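PDB 5Z7R: short-chain-enoyl-CoA hydratase from Clostridium acetobutylicum, which catalyses the reversible hydration of crotonyl-CoA, and also of hexenoyl-CoA but not of higher analogues, to the (3S)-3-hydroxyacyl-CoA in butanoate metabolism. Local coordinates for residues 34-39 against 87-92; 15-20 against 41-46; 203-208 against 237-242. All coordinates share one frame; numbering follows the deposited sequence.

Contact 1 (34-39 against 87-92); sequences KEMDYV and NKVFRR
D37 and V89 bring the two backbones nearest, D37 CA lying 5.7 Å from V89 CA. The helix segments 34-39 and 87-92 run in nearly the same direction, the axes of these short segments 28° apart and 9.7 Å from each other at their closest. V89 faces the other helix with both its methyl groups. CG1 meets the root of M36, 4.1 Å from M36 CB, and the two side chains cross at about a right angle; V89 CG2 lies 4.1 Å from D37 CB. Beyond CG, M36 bends twice and carries its sulfur and CE away from 87-92, towards the sheet.

One turn after V89, R92 sends an extended chain, straight from CG to NE, over to the other helix, and its NH1 forms a salt bridge with D37 OD1. The modelled separation of that pair, 2.4 Å, is doubtfully short. D37 OD2 sits in plane at the guanidinium edge, 3.0 Å from R92 NH1, although the carboxylate and guanidinium planes are 67° apart, while D37 O lies over a face of the group. The other end of the guanidinium is held too, since R92 NH2 has an acidic partner further along helix 30-45. An apolar seam bordered by an ion pair thus joins helix 30-45 to helix 76-95, the connections of two successive beta-alpha-beta units in the spiral core of the crotonase fold.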
ATOM      1  N   LYS A  34       2.143  27.281  15.709  1.00 44.07           N
ATOM      2  CA  LYS A  34       3.195  27.043  16.692  1.00 46.56           C
ATOM      3  C   LYS A  34       2.613  26.807  18.088  1.00 41.71           C
ATOM      4  O   LYS A  34       2.945  25.828  18.754  1.00 35.34           O
ATOM      5  CB  LYS A  34       4.176  28.219  16.691  1.00 56.80           C
ATOM      6  CG  LYS A  34       5.147  28.221  15.505  1.00 63.24           C
ATOM      7  CD  LYS A  34       6.606  28.132  15.940  1.00 71.67           C
ATOM      8  CE  LYS A  34       7.083  29.450  16.564  1.00 77.36           C
ATOM      9  NZ  LYS A  34       8.302  29.286  17.413  1.00 77.53           N
ATOM     10  N   GLU A  35       1.722  27.696  18.516  1.00 41.23           N
ATOM     11  CA  GLU A  35       1.056  27.533  19.807  1.00 42.21           C
ATOM     12  C   GLU A  35       0.224  26.228  19.865  1.00 39.16           C
ATOM     13  O   GLU A  35       0.147  25.562  20.908  1.00 33.38           O
ATOM     14  CB  GLU A  35       0.182  28.765  20.087  1.00 48.07           C
ATOM     15  CG  GLU A  35       0.973  30.061  20.292  1.00 52.40           C
ATOM     16  CD  GLU A  35       0.108  31.305  20.501  1.00 57.38           C
ATOM     17  OE1 GLU A  35      -0.836  31.276  21.336  1.00 56.78           O
ATOM     18  OE2 GLU A  35       0.398  32.327  19.838  1.00 57.61           O
ATOM     19  N   MET A  36      -0.374  25.849  18.733  1.00 38.72           N
ATOM     20  CA  MET A  36      -1.213  24.645  18.669  1.00 37.27           C
ATOM     21  C   MET A  36      -0.357  23.426  18.961  1.00 35.67           C
ATOM     22  O   MET A  36      -0.710  22.555  19.778  1.00 35.01           O
ATOM     23  CB  MET A  36      -1.842  24.540  17.294  1.00 38.69           C
ATOM     24  CG  MET A  36      -2.985  23.544  17.174  1.00 41.40           C
ATOM     25  SD  MET A  36      -4.379  23.812  18.291  1.00 40.90           S
ATOM     26  CE  MET A  36      -4.659  25.529  17.955  1.00 43.66           C
ATOM     27  N   ASP A  37       0.808  23.412  18.337  1.00 34.77           N
ATOM     28  CA  ASP A  37       1.764  22.328  18.516  1.00 35.88           C
ATOM     29  C   ASP A  37       2.220  22.243  19.967  1.00 36.95           C
ATOM     30  O   ASP A  37       2.316  21.146  20.571  1.00 35.88           O
ATOM     31  CB  ASP A  37       2.952  22.546  17.577  1.00 38.00           C
ATOM     32  CG  ASP A  37       3.853  21.330  17.486  1.00 40.54           C
ATOM     33  OD1 ASP A  37       3.356  20.209  17.275  1.00 39.13           O
ATOM     34  OD2 ASP A  37       5.066  21.492  17.660  1.00 38.64           O
ATOM     35  N   TYR A  38       2.443  23.414  20.554  1.00 36.69           N
ATOM     36  CA  TYR A  38       2.790  23.477  21.951  1.00 36.72           C
ATOM     37  C   TYR A  38       1.638  22.919  22.810  1.00 38.30           C
ATOM     38  O   TYR A  38       1.881  22.091  23.737  1.00 36.62           O
ATOM     39  CB  TYR A  38       3.216  24.908  22.351  1.00 39.87           C
ATOM     40  CG  TYR A  38       3.333  25.084  23.848  1.00 43.74           C
ATOM     41  CD1 TYR A  38       2.213  25.463  24.599  1.00 44.90           C
ATOM     42  CD2 TYR A  38       4.538  24.840  24.526  1.00 44.87           C
ATOM     43  CE1 TYR A  38       2.280  25.600  25.971  1.00 48.34           C
ATOM     44  CE2 TYR A  38       4.611  24.970  25.913  1.00 50.24           C
ATOM     45  CZ  TYR A  38       3.471  25.360  26.628  1.00 53.00           C
ATOM     46  OH  TYR A  38       3.475  25.516  28.002  1.00 58.82           O
ATOM     47  N   VAL A  39       0.389  23.317  22.516  1.00 37.58           N
ATOM     48  CA  VAL A  39      -0.696  22.863  23.410  1.00 36.28           C
ATOM     49  C   VAL A  39      -0.915  21.397  23.168  1.00 33.19           C
ATOM     50  O   VAL A  39      -1.164  20.654  24.128  1.00 32.92           O
ATOM     51  CB  VAL A  39      -2.028  23.709  23.440  1.00 39.70           C
ATOM     52  CG1 VAL A  39      -1.894  25.064  22.753  1.00 40.41           C
ATOM     53  CG2 VAL A  39      -3.256  22.953  22.934  1.00 39.87           C
ATOM     54  N   ASN A  87       0.907  20.751   8.031  1.00 31.14           N
ATOM     55  CA  ASN A  87       0.635  19.301   8.044  1.00 27.84           C
ATOM     56  C   ASN A  87       1.267  18.547   9.208  1.00 26.96           C
ATOM     57  O   ASN A  87       0.674  17.609   9.780  1.00 23.02           O
ATOM     58  CB  ASN A  87       1.093  18.683   6.731  1.00 26.54           C
ATOM     59  CG  ASN A  87       0.014  18.689   5.703  1.00 23.79           C
ATOM     60  OD1 ASN A  87      -1.015  18.054   5.897  1.00 23.28           O
ATOM     61  ND2 ASN A  87       0.223  19.399   4.610  1.00 24.78           N
ATOM     62  N   LYS A  88       2.476  18.950   9.560  1.00 26.14           N
ATOM     63  CA  LYS A  88       3.114  18.315  10.686  1.00 29.83           C
ATOM     64  C   LYS A  88       2.318  18.597  11.977  1.00 29.52           C
ATOM     65  O   LYS A  88       2.164  17.723  12.817  1.00 27.59           O
ATOM     66  CB  LYS A  88       4.567  18.771  10.818  1.00 32.76           C
ATOM     67  CG  LYS A  88       5.326  17.983  11.866  1.00 39.89           C
ATOM     68  CD  LYS A  88       6.841  17.971  11.627  1.00 47.66           C
ATOM     69  CE  LYS A  88       7.473  19.344  11.802  1.00 54.23           C
ATOM     70  NZ  LYS A  88       7.011  20.037  13.047  1.00 58.36           N
ATOM     71  N   VAL A  89       1.817  19.818  12.123  1.00 28.37           N
ATOM     72  CA  VAL A  89       1.022  20.157  13.293  1.00 30.49           C
ATOM     73  C   VAL A  89      -0.307  19.381  13.274  1.00 26.81           C
ATOM     74  O   VAL A  89      -0.676  18.734  14.225  1.00 26.06           O
ATOM     75  CB  VAL A  89       0.716  21.672  13.377  1.00 30.58           C
ATOM     76  CG1 VAL A  89      -0.257  21.914  14.505  1.00 32.16           C
ATOM     77  CG2 VAL A  89       1.990  22.479  13.600  1.00 32.94           C
ATOM     78  N   PHE A  90      -1.012  19.457  12.166  1.00 27.63           N
ATOM     79  CA  PHE A  90      -2.287  18.719  12.012  1.00 26.93           C
ATOM     80  C   PHE A  90      -2.187  17.193  12.122  1.00 26.15           C
ATOM     81  O   PHE A  90      -3.063  16.552  12.679  1.00 28.07           O
ATOM     82  CB  PHE A  90      -2.878  19.106  10.681  1.00 26.30           C
ATOM     83  CG  PHE A  90      -3.393  20.501  10.652  1.00 26.42           C
ATOM     84  CD1 PHE A  90      -3.084  21.401  11.682  1.00 27.47           C
ATOM     85  CD2 PHE A  90      -4.210  20.920   9.618  1.00 26.80           C
ATOM     86  CE1 PHE A  90      -3.550  22.691  11.647  1.00 26.73           C
ATOM     87  CE2 PHE A  90      -4.686  22.217   9.584  1.00 29.06           C
ATOM     88  CZ  PHE A  90      -4.348  23.105  10.592  1.00 28.16           C
ATOM     89  N   ARG A  91      -1.102  16.618  11.611  1.00 27.69           N
ATOM     90  CA  ARG A  91      -0.870  15.181  11.714  1.00 27.69           C
ATOM     91  C   ARG A  91      -0.646  14.772  13.145  1.00 29.34           C
ATOM     92  O   ARG A  91      -1.029  13.657  13.541  1.00 31.40           O
ATOM     93  CB  ARG A  91       0.346  14.771  10.881  1.00 28.43           C
ATOM     94  CG  ARG A  91       0.668  13.303  10.946  1.00 26.93           C
ATOM     95  CD  ARG A  91      -0.517  12.500  10.408  1.00 27.00           C
ATOM     96  NE  ARG A  91      -0.105  11.146  10.081  1.00 25.56           N
ATOM     97  CZ  ARG A  91      -0.848  10.050  10.240  1.00 25.47           C
ATOM     98  NH1 ARG A  91      -0.325   8.863   9.916  1.00 25.45           N
ATOM     99  NH2 ARG A  91      -2.091  10.112  10.688  1.00 23.42           N
ATOM    100  N   ARG A  92      -0.035  15.659  13.934  1.00 30.38           N
ATOM    101  CA  ARG A  92       0.232  15.354  15.342  1.00 30.54           C
ATOM    102  C   ARG A  92      -1.078  15.295  16.123  1.00 28.37           C
ATOM    103  O   ARG A  92      -1.250  14.446  17.018  1.00 29.34           O
ATOM    104  CB  ARG A  92       1.142  16.412  15.958  1.00 33.29           C
ATOM    105  CG  ARG A  92       1.644  16.065  17.367  1.00 34.80           C
ATOM    106  CD  ARG A  92       2.597  17.153  17.821  1.00 35.50           C
ATOM    107  NE  ARG A  92       3.177  16.953  19.153  1.00 38.06           N
ATOM    108  CZ  ARG A  92       4.066  17.791  19.679  1.00 35.07           C
ATOM    109  NH1 ARG A  92       4.444  18.862  18.991  1.00 32.42           N
ATOM    110  NH2 ARG A  92       4.548  17.581  20.889  1.00 36.41           N
TER

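Contact 2 (15-20 against 41-46)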
ATOM      1  N   ALA A  15      -9.959  18.271  28.002  1.00 40.56           N
ATOM      2  CA  ALA A  15      -9.399  19.563  27.722  1.00 38.34           C
ATOM      3  C   ALA A  15     -10.107  20.189  26.559  1.00 38.24           C
ATOM      4  O   ALA A  15     -10.305  19.545  25.531  1.00 46.11           O
ATOM      5  CB  ALA A  15      -7.923  19.438  27.417  1.00 39.56           C
ATOM      6  N   VAL A  16     -10.463  21.458  26.713  1.00 35.09           N
ATOM      7  CA  VAL A  16     -11.042  22.234  25.660  1.00 32.12           C
ATOM      8  C   VAL A  16      -9.982  23.178  25.136  1.00 31.94           C
ATOM      9  O   VAL A  16      -9.329  23.893  25.893  1.00 38.86           O
ATOM     10  CB  VAL A  16     -12.262  23.027  26.170  1.00 31.80           C
ATOM     11  CG1 VAL A  16     -12.983  23.717  25.031  1.00 29.17           C
ATOM     12  CG2 VAL A  16     -13.213  22.104  26.918  1.00 31.56           C
ATOM     13  N   VAL A  17      -9.813  23.183  23.837  1.00 30.74           N
ATOM     14  CA  VAL A  17      -8.818  24.006  23.221  1.00 29.12           C
ATOM     15  C   VAL A  17      -9.619  24.887  22.336  1.00 30.33           C
ATOM     16  O   VAL A  17     -10.458  24.406  21.582  1.00 35.15           O
ATOM     17  CB  VAL A  17      -7.826  23.155  22.419  1.00 26.47           C
ATOM     18  CG1 VAL A  17      -6.808  24.009  21.686  1.00 25.36           C
ATOM     19  CG2 VAL A  17      -7.101  22.183  23.334  1.00 26.63           C
ATOM     20  N   THR A  18      -9.389  26.181  22.436  1.00 31.35           N
ATOM     21  CA  THR A  18     -10.197  27.141  21.704  1.00 33.37           C
ATOM     22  C   THR A  18      -9.267  28.045  20.987  1.00 33.45           C
ATOM     23  O   THR A  18      -8.432  28.698  21.616  1.00 39.05           O
ATOM     24  CB  THR A  18     -11.079  28.027  22.631  1.00 31.40           C
ATOM     25  OG1 THR A  18     -11.938  27.213  23.453  1.00 34.22           O
ATOM     26  CG2 THR A  18     -11.900  28.933  21.828  1.00 29.91           C
ATOM     27  N   ILE A  19      -9.396  28.110  19.680  1.00 33.99           N
ATOM     28  CA  ILE A  19      -8.634  29.095  18.944  1.00 39.69           C
ATOM     29  C   ILE A  19      -9.380  30.406  19.060  1.00 42.35           C
ATOM     30  O   ILE A  19     -10.580  30.466  18.796  1.00 37.74           O
ATOM     31  CB  ILE A  19      -8.439  28.717  17.482  1.00 40.86           C
ATOM     32  CG1 ILE A  19      -7.447  27.556  17.408  1.00 43.26           C
ATOM     33  CG2 ILE A  19      -7.921  29.921  16.704  1.00 41.90           C
ATOM     34  CD1 ILE A  19      -7.711  26.613  16.269  1.00 43.77           C
ATOM     35  N   ASN A  20      -8.634  31.447  19.435  1.00 46.54           N
ATOM     36  CA  ASN A  20      -9.204  32.711  19.869  1.00 45.84           C
ATOM     37  C   ASN A  20      -8.524  33.903  19.203  1.00 43.60           C
ATOM     38  O   ASN A  20      -7.688  34.545  19.815  1.00 48.86           O
ATOM     39  CB  ASN A  20      -9.088  32.769  21.395  1.00 47.05           C
ATOM     40  CG  ASN A  20      -9.663  34.042  21.999  1.00 51.46           C
ATOM     41  OD1 ASN A  20     -10.437  34.783  21.372  1.00 52.95           O
ATOM     42  ND2 ASN A  20      -9.275  34.301  23.236  1.00 49.55           N
ATOM     43  N   GLY A  41       1.378  19.250  22.454  1.00 30.43           N
ATOM     44  CA  GLY A  41       2.427  18.605  23.258  1.00 32.26           C
ATOM     45  C   GLY A  41       2.132  18.658  24.745  1.00 34.10           C
ATOM     46  O   GLY A  41       2.417  17.697  25.512  1.00 34.92           O
ATOM     47  N   GLU A  42       1.566  19.784  25.163  1.00 33.29           N
ATOM     48  CA  GLU A  42       1.063  19.920  26.538  1.00 36.41           C
ATOM     49  C   GLU A  42      -0.022  18.885  26.846  1.00 35.22           C
ATOM     50  O   GLU A  42       0.023  18.242  27.883  1.00 35.04           O
ATOM     51  CB  GLU A  42       0.526  21.344  26.756  1.00 40.53           C
ATOM     52  CG  GLU A  42       0.659  21.897  28.166  1.00 44.75           C
ATOM     53  CD  GLU A  42       2.091  22.118  28.627  1.00 44.56           C
ATOM     54  OE1 GLU A  42       2.970  22.419  27.788  1.00 41.00           O
ATOM     55  OE2 GLU A  42       2.313  21.988  29.856  1.00 47.41           O
ATOM     56  N   ILE A  43      -0.986  18.676  25.947  1.00 35.46           N
ATOM     57  CA  ILE A  43      -2.019  17.653  26.223  1.00 34.66           C
ATOM     58  C   ILE A  43      -1.404  16.261  26.183  1.00 35.84           C
ATOM     59  O   ILE A  43      -1.779  15.377  26.967  1.00 31.41           O
ATOM     60  CB  ILE A  43      -3.192  17.759  25.251  1.00 35.65           C
ATOM     61  CG1 ILE A  43      -3.962  19.050  25.530  1.00 34.20           C
ATOM     62  CG2 ILE A  43      -4.108  16.527  25.344  1.00 37.37           C
ATOM     63  CD1 ILE A  43      -4.603  19.671  24.307  1.00 32.12           C
ATOM     64  N   GLU A  44      -0.430  16.078  25.292  1.00 39.23           N
ATOM     65  CA  GLU A  44       0.276  14.805  25.220  1.00 42.75           C
ATOM     66  C   GLU A  44       0.796  14.351  26.587  1.00 44.02           C
ATOM     67  O   GLU A  44       0.607  13.201  26.953  1.00 43.64           O
ATOM     68  CB  GLU A  44       1.416  14.858  24.198  1.00 44.76           C
ATOM     69  CG  GLU A  44       0.962  14.711  22.747  1.00 49.46           C
ATOM     70  CD  GLU A  44       2.111  14.703  21.748  1.00 53.75           C
ATOM     71  OE1 GLU A  44       3.267  14.979  22.155  1.00 56.79           O
ATOM     72  OE2 GLU A  44       1.866  14.426  20.549  1.00 51.75           O
ATOM     73  N   ASN A  45       1.417  15.247  27.356  1.00 49.01           N
ATOM     74  CA  ASN A  45       2.028  14.844  28.645  1.00 49.37           C
ATOM     75  C   ASN A  45       1.051  14.782  29.808  1.00 46.12           C
ATOM     76  O   ASN A  45       1.386  14.210  30.847  1.00 44.69           O
ATOM     77  CB  ASN A  45       3.212  15.746  29.014  1.00 49.31           C
ATOM     78  CG  ASN A  45       4.159  15.933  27.855  1.00 53.25           C
ATOM     79  OD1 ASN A  45       4.344  15.018  27.029  1.00 48.66           O
ATOM     80  ND2 ASN A  45       4.728  17.131  27.745  1.00 56.08           N
ATOM     81  N   ASP A  46      -0.154  15.332  29.630  1.00 43.40           N
ATOM     82  CA  ASP A  46      -1.149  15.345  30.702  1.00 41.91           C
ATOM     83  C   ASP A  46      -2.078  14.136  30.697  1.00 42.63           C
ATOM     84  O   ASP A  46      -3.081  14.107  29.991  1.00 41.97           O
ATOM     85  CB  ASP A  46      -1.965  16.630  30.648  1.00 45.12           C
ATOM     86  CG  ASP A  46      -2.746  16.886  31.941  1.00 43.56           C
ATOM     87  OD1 ASP A  46      -3.129  15.922  32.645  1.00 43.92           O
ATOM     88  OD2 ASP A  46      -2.976  18.067  32.233  1.00 40.14           O
TER
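A15 starts the contact with its methyl group turned to the helix: A15 CB stands 4.4 Å from I43 CG1, a light apolar touch at the place where the two backbones come nearest, A15 CA being 7.8 Å from I43 CA. V16 turns its side chain the other way, as the next residue of a strand does, and packs on E11 of strand 6-11. V17 faces the helix again and makes the closer contact, V17 CG2 to I43 CD1 at 3.7 Å. V17 CG2 points back along the strand to I43, and both methyl groups also lie against V39, one helical turn before I43. Two residues on, I19 continues the same row farther along the strand.

Within 41-46, I43 is the residue that meets the strand. Its CG1 leaves anti to the carbonyl carbon (chi1 -69°) and passes in front of A15, which lets CD1 extend to V17, so that one branch spans two strand residues; the I43 and V17 side chains cross obliquely. All three residues are buried, and no hydrogen bond links the segments.

The strand is held in its sheet by backbone bonds from A15 and V17 to strand 51-56 and from V16 to strand 6-11. I43 also covers V52, so helix 30-45 packs over both parallel strands that it connects, 14-19 and 51-56, running back roughly antiparallel to 14-19, as the helix of a right-handed beta-alpha-beta crossover does.

Contact 3 (203-208 against 237-242)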
ATOM      1  N   ALA A 203     -12.832   2.656  29.265  1.00 29.26           N
ATOM      2  CA  ALA A 203     -11.506   2.309  29.670  1.00 30.19           C
ATOM      3  C   ALA A 203     -10.502   3.062  28.790  1.00 34.83           C
ATOM      4  O   ALA A 203     -10.660   3.088  27.568  1.00 37.42           O
ATOM      5  CB  ALA A 203     -11.308   0.822  29.597  1.00 29.75           C
ATOM      6  N   PRO A 204      -9.508   3.731  29.421  1.00 37.15           N
ATOM      7  CA  PRO A 204      -8.585   4.659  28.745  1.00 37.73           C
ATOM      8  C   PRO A 204      -7.544   3.989  27.833  1.00 34.12           C
ATOM      9  O   PRO A 204      -7.209   4.519  26.796  1.00 31.88           O
ATOM     10  CB  PRO A 204      -7.881   5.371  29.916  1.00 38.66           C
ATOM     11  CG  PRO A 204      -7.980   4.417  31.065  1.00 38.70           C
ATOM     12  CD  PRO A 204      -9.264   3.672  30.882  1.00 36.96           C
ATOM     13  N   VAL A 205      -7.046   2.840  28.240  1.00 31.49           N
ATOM     14  CA  VAL A 205      -6.102   2.116  27.454  1.00 31.88           C
ATOM     15  C   VAL A 205      -6.783   1.558  26.211  1.00 33.92           C
ATOM     16  O   VAL A 205      -6.209   1.568  25.100  1.00 32.07           O
ATOM     17  CB  VAL A 205      -5.474   1.007  28.305  1.00 33.68           C
ATOM     18  CG1 VAL A 205      -4.705  -0.000  27.450  1.00 34.85           C
ATOM     19  CG2 VAL A 205      -4.572   1.648  29.355  1.00 32.40           C
ATOM     20  N   ALA A 206      -8.023   1.113  26.388  1.00 34.72           N
ATOM     21  CA  ALA A 206      -8.833   0.586  25.289  1.00 33.56           C
ATOM     22  C   ALA A 206      -9.172   1.616  24.232  1.00 31.95           C
ATOM     23  O   ALA A 206      -9.114   1.305  23.053  1.00 37.46           O
ATOM     24  CB  ALA A 206     -10.109  -0.049  25.824  1.00 34.70           C
ATOM     25  N   VAL A 207      -9.533   2.827  24.638  1.00 31.48           N
ATOM     26  CA  VAL A 207      -9.813   3.916  23.707  1.00 30.40           C
ATOM     27  C   VAL A 207      -8.547   4.343  22.994  1.00 32.62           C
ATOM     28  O   VAL A 207      -8.581   4.653  21.800  1.00 30.89           O
ATOM     29  CB  VAL A 207     -10.358   5.157  24.432  1.00 31.58           C
ATOM     30  CG1 VAL A 207     -10.495   6.343  23.506  1.00 31.26           C
ATOM     31  CG2 VAL A 207     -11.708   4.864  25.062  1.00 35.15           C
ATOM     32  N   LYS A 208      -7.439   4.379  23.740  1.00 32.33           N
ATOM     33  CA  LYS A 208      -6.130   4.755  23.187  1.00 36.15           C
ATOM     34  C   LYS A 208      -5.690   3.802  22.064  1.00 31.58           C
ATOM     35  O   LYS A 208      -5.384   4.245  20.946  1.00 25.90           O
ATOM     36  CB  LYS A 208      -5.071   4.749  24.308  1.00 42.19           C
ATOM     37  CG  LYS A 208      -3.659   5.164  23.906  1.00 46.30           C
ATOM     38  CD  LYS A 208      -2.849   5.636  25.116  1.00 52.84           C
ATOM     39  CE  LYS A 208      -3.246   7.059  25.547  1.00 56.22           C
ATOM     40  NZ  LYS A 208      -2.298   7.715  26.507  1.00 59.92           N
ATOM     41  N   PHE A 237      -5.310  -6.917  27.552  1.00 36.10           N
ATOM     42  CA  PHE A 237      -5.343  -7.938  28.591  1.00 38.80           C
ATOM     43  C   PHE A 237      -4.210  -7.819  29.626  1.00 39.32           C
ATOM     44  O   PHE A 237      -4.176  -8.571  30.577  1.00 41.85           O
ATOM     45  CB  PHE A 237      -5.423  -9.336  27.971  1.00 38.94           C
ATOM     46  CG  PHE A 237      -6.757  -9.637  27.377  1.00 39.96           C
ATOM     47  CD1 PHE A 237      -7.078  -9.206  26.081  1.00 36.96           C
ATOM     48  CD2 PHE A 237      -7.720 -10.329  28.119  1.00 39.31           C
ATOM     49  CE1 PHE A 237      -8.325  -9.472  25.533  1.00 39.72           C
ATOM     50  CE2 PHE A 237      -8.963 -10.613  27.569  1.00 39.50           C
ATOM     51  CZ  PHE A 237      -9.275 -10.179  26.277  1.00 40.68           C
ATOM     52  N   SER A 238      -3.292  -6.871  29.450  1.00 42.97           N
ATOM     53  CA  SER A 238      -2.277  -6.620  30.466  1.00 42.13           C
ATOM     54  C   SER A 238      -2.806  -5.636  31.509  1.00 41.39           C
ATOM     55  O   SER A 238      -2.209  -5.536  32.556  1.00 38.89           O
ATOM     56  CB  SER A 238      -0.945  -6.101  29.871  1.00 40.80           C
ATOM     57  OG  SER A 238      -0.977  -4.700  29.613  1.00 41.41           O
ATOM     58  N   THR A 239      -3.896  -4.916  31.226  1.00 40.37           N
ATOM     59  CA  THR A 239      -4.393  -3.896  32.156  1.00 39.75           C
ATOM     60  C   THR A 239      -5.317  -4.430  33.233  1.00 42.34           C
ATOM     61  O   THR A 239      -6.031  -5.435  33.046  1.00 40.60           O
ATOM     62  CB  THR A 239      -5.200  -2.792  31.463  1.00 38.04           C
ATOM     63  OG1 THR A 239      -6.452  -3.322  31.016  1.00 38.25           O
ATOM     64  CG2 THR A 239      -4.447  -2.207  30.297  1.00 38.65           C
ATOM     65  N   GLU A 240      -5.320  -3.716  34.355  1.00 43.96           N
ATOM     66  CA  GLU A 240      -6.323  -3.934  35.395  1.00 45.50           C
ATOM     67  C   GLU A 240      -7.720  -3.542  34.923  1.00 42.37           C
ATOM     68  O   GLU A 240      -8.691  -4.199  35.300  1.00 38.93           O
ATOM     69  CB  GLU A 240      -5.979  -3.164  36.687  1.00 48.98           C
ATOM     70  CG  GLU A 240      -4.728  -3.663  37.378  1.00 50.02           C
ATOM     71  CD  GLU A 240      -4.787  -5.150  37.621  1.00 52.92           C
ATOM     72  OE1 GLU A 240      -5.400  -5.538  38.629  1.00 58.74           O
ATOM     73  OE2 GLU A 240      -4.254  -5.929  36.787  1.00 55.07           O
ATOM     74  N   ASP A 241      -7.835  -2.490  34.112  1.00 40.09           N
ATOM     75  CA  ASP A 241      -9.151  -2.059  33.677  1.00 43.45           C
ATOM     76  C   ASP A 241      -9.923  -3.197  33.028  1.00 45.33           C
ATOM     77  O   ASP A 241     -11.039  -3.507  33.442  1.00 48.68           O
ATOM     78  CB  ASP A 241      -9.065  -0.842  32.771  1.00 46.32           C
ATOM     79  CG  ASP A 241      -8.800   0.439  33.547  1.00 47.93           C
ATOM     80  OD1 ASP A 241      -8.970   0.443  34.797  1.00 48.71           O
ATOM     81  OD2 ASP A 241      -8.436   1.446  32.908  1.00 46.98           O
ATOM     82  N   GLN A 242      -9.314  -3.852  32.051  1.00 44.60           N
ATOM     83  CA  GLN A 242      -9.899  -5.056  31.438  1.00 42.86           C
ATOM     84  C   GLN A 242     -10.396  -6.113  32.448  1.00 42.35           C
ATOM     85  O   GLN A 242     -11.459  -6.718  32.269  1.00 37.08           O
ATOM     86  CB  GLN A 242      -8.868  -5.699  30.494  1.00 38.47           C
ATOM     87  CG  GLN A 242      -9.294  -7.032  29.903  1.00 35.32           C
ATOM     88  CD  GLN A 242      -8.751  -8.235  30.650  1.00 32.80           C
ATOM     89  OE1 GLN A 242      -7.593  -8.254  31.113  1.00 32.34           O
ATOM     90  NE2 GLN A 242      -9.580  -9.266  30.753  1.00 31.16           N
TER
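The carboxylate of D241 comes up against the ring of P204, the two side chains approaching from opposite directions: D241 OD2 rests 3.1 Å from P204 CD and a little farther from CG. This places a negative charge near the N-terminal ends of both helices, an arrangement the helix dipoles would probably favour. The flat ring of F237 is covered on one face by Q242 CG, 4.1 Å above its plane and offset toward the rim, and F233 packs with it edge-to-face.

Behind the carboxylate, D241 CB touches A203 CB at 4.2 Å. V205 and T239 then meet tip to tip, V205 CG1 3.6 Å from T239 CG2. T239 OG1 sits between the backbone N and the carbonyl carbon (chi1 70°), which leaves CG2 pointing to V205. As N-cap, T239 OG1 accepts a nearly straight hydrogen bond (166°) from Q242 N at 3.1 Å, and is hydrogen-bonded to C236 O.

The starts of helices 204-217 and 240-253 thus lie side by side, with helix 222-236 between them in sequence. P204 rests on L50 and V207 on P99, in loops of the same chain; another subunit packs on A203, A206 and V207, and its K72 O accepts a bond from Q242 NE2.

In the fold
Contacts 1 and 2 share helix 30-45 and lie with centres 10 Å apart: one face of the helix meets helix 76-95, another the sheet. They touch directly, through the salt bridge R92 NH2 to E44 OE1 (3.2 Å) and the packing of M36 CE on I19 CG1 (3.5 Å). Contact 1 is the one nearer the catalytic centre, the V89 side chain being about 10 Å from that of E114, the nucleophile by similarity. Contact 3 stands apart, its centre 27 Å from that of contact 1 and 23 Å from that of contact 2, in the C-terminal helices that pack on another subunit; its nearest atoms are about 6 Å from contact 2.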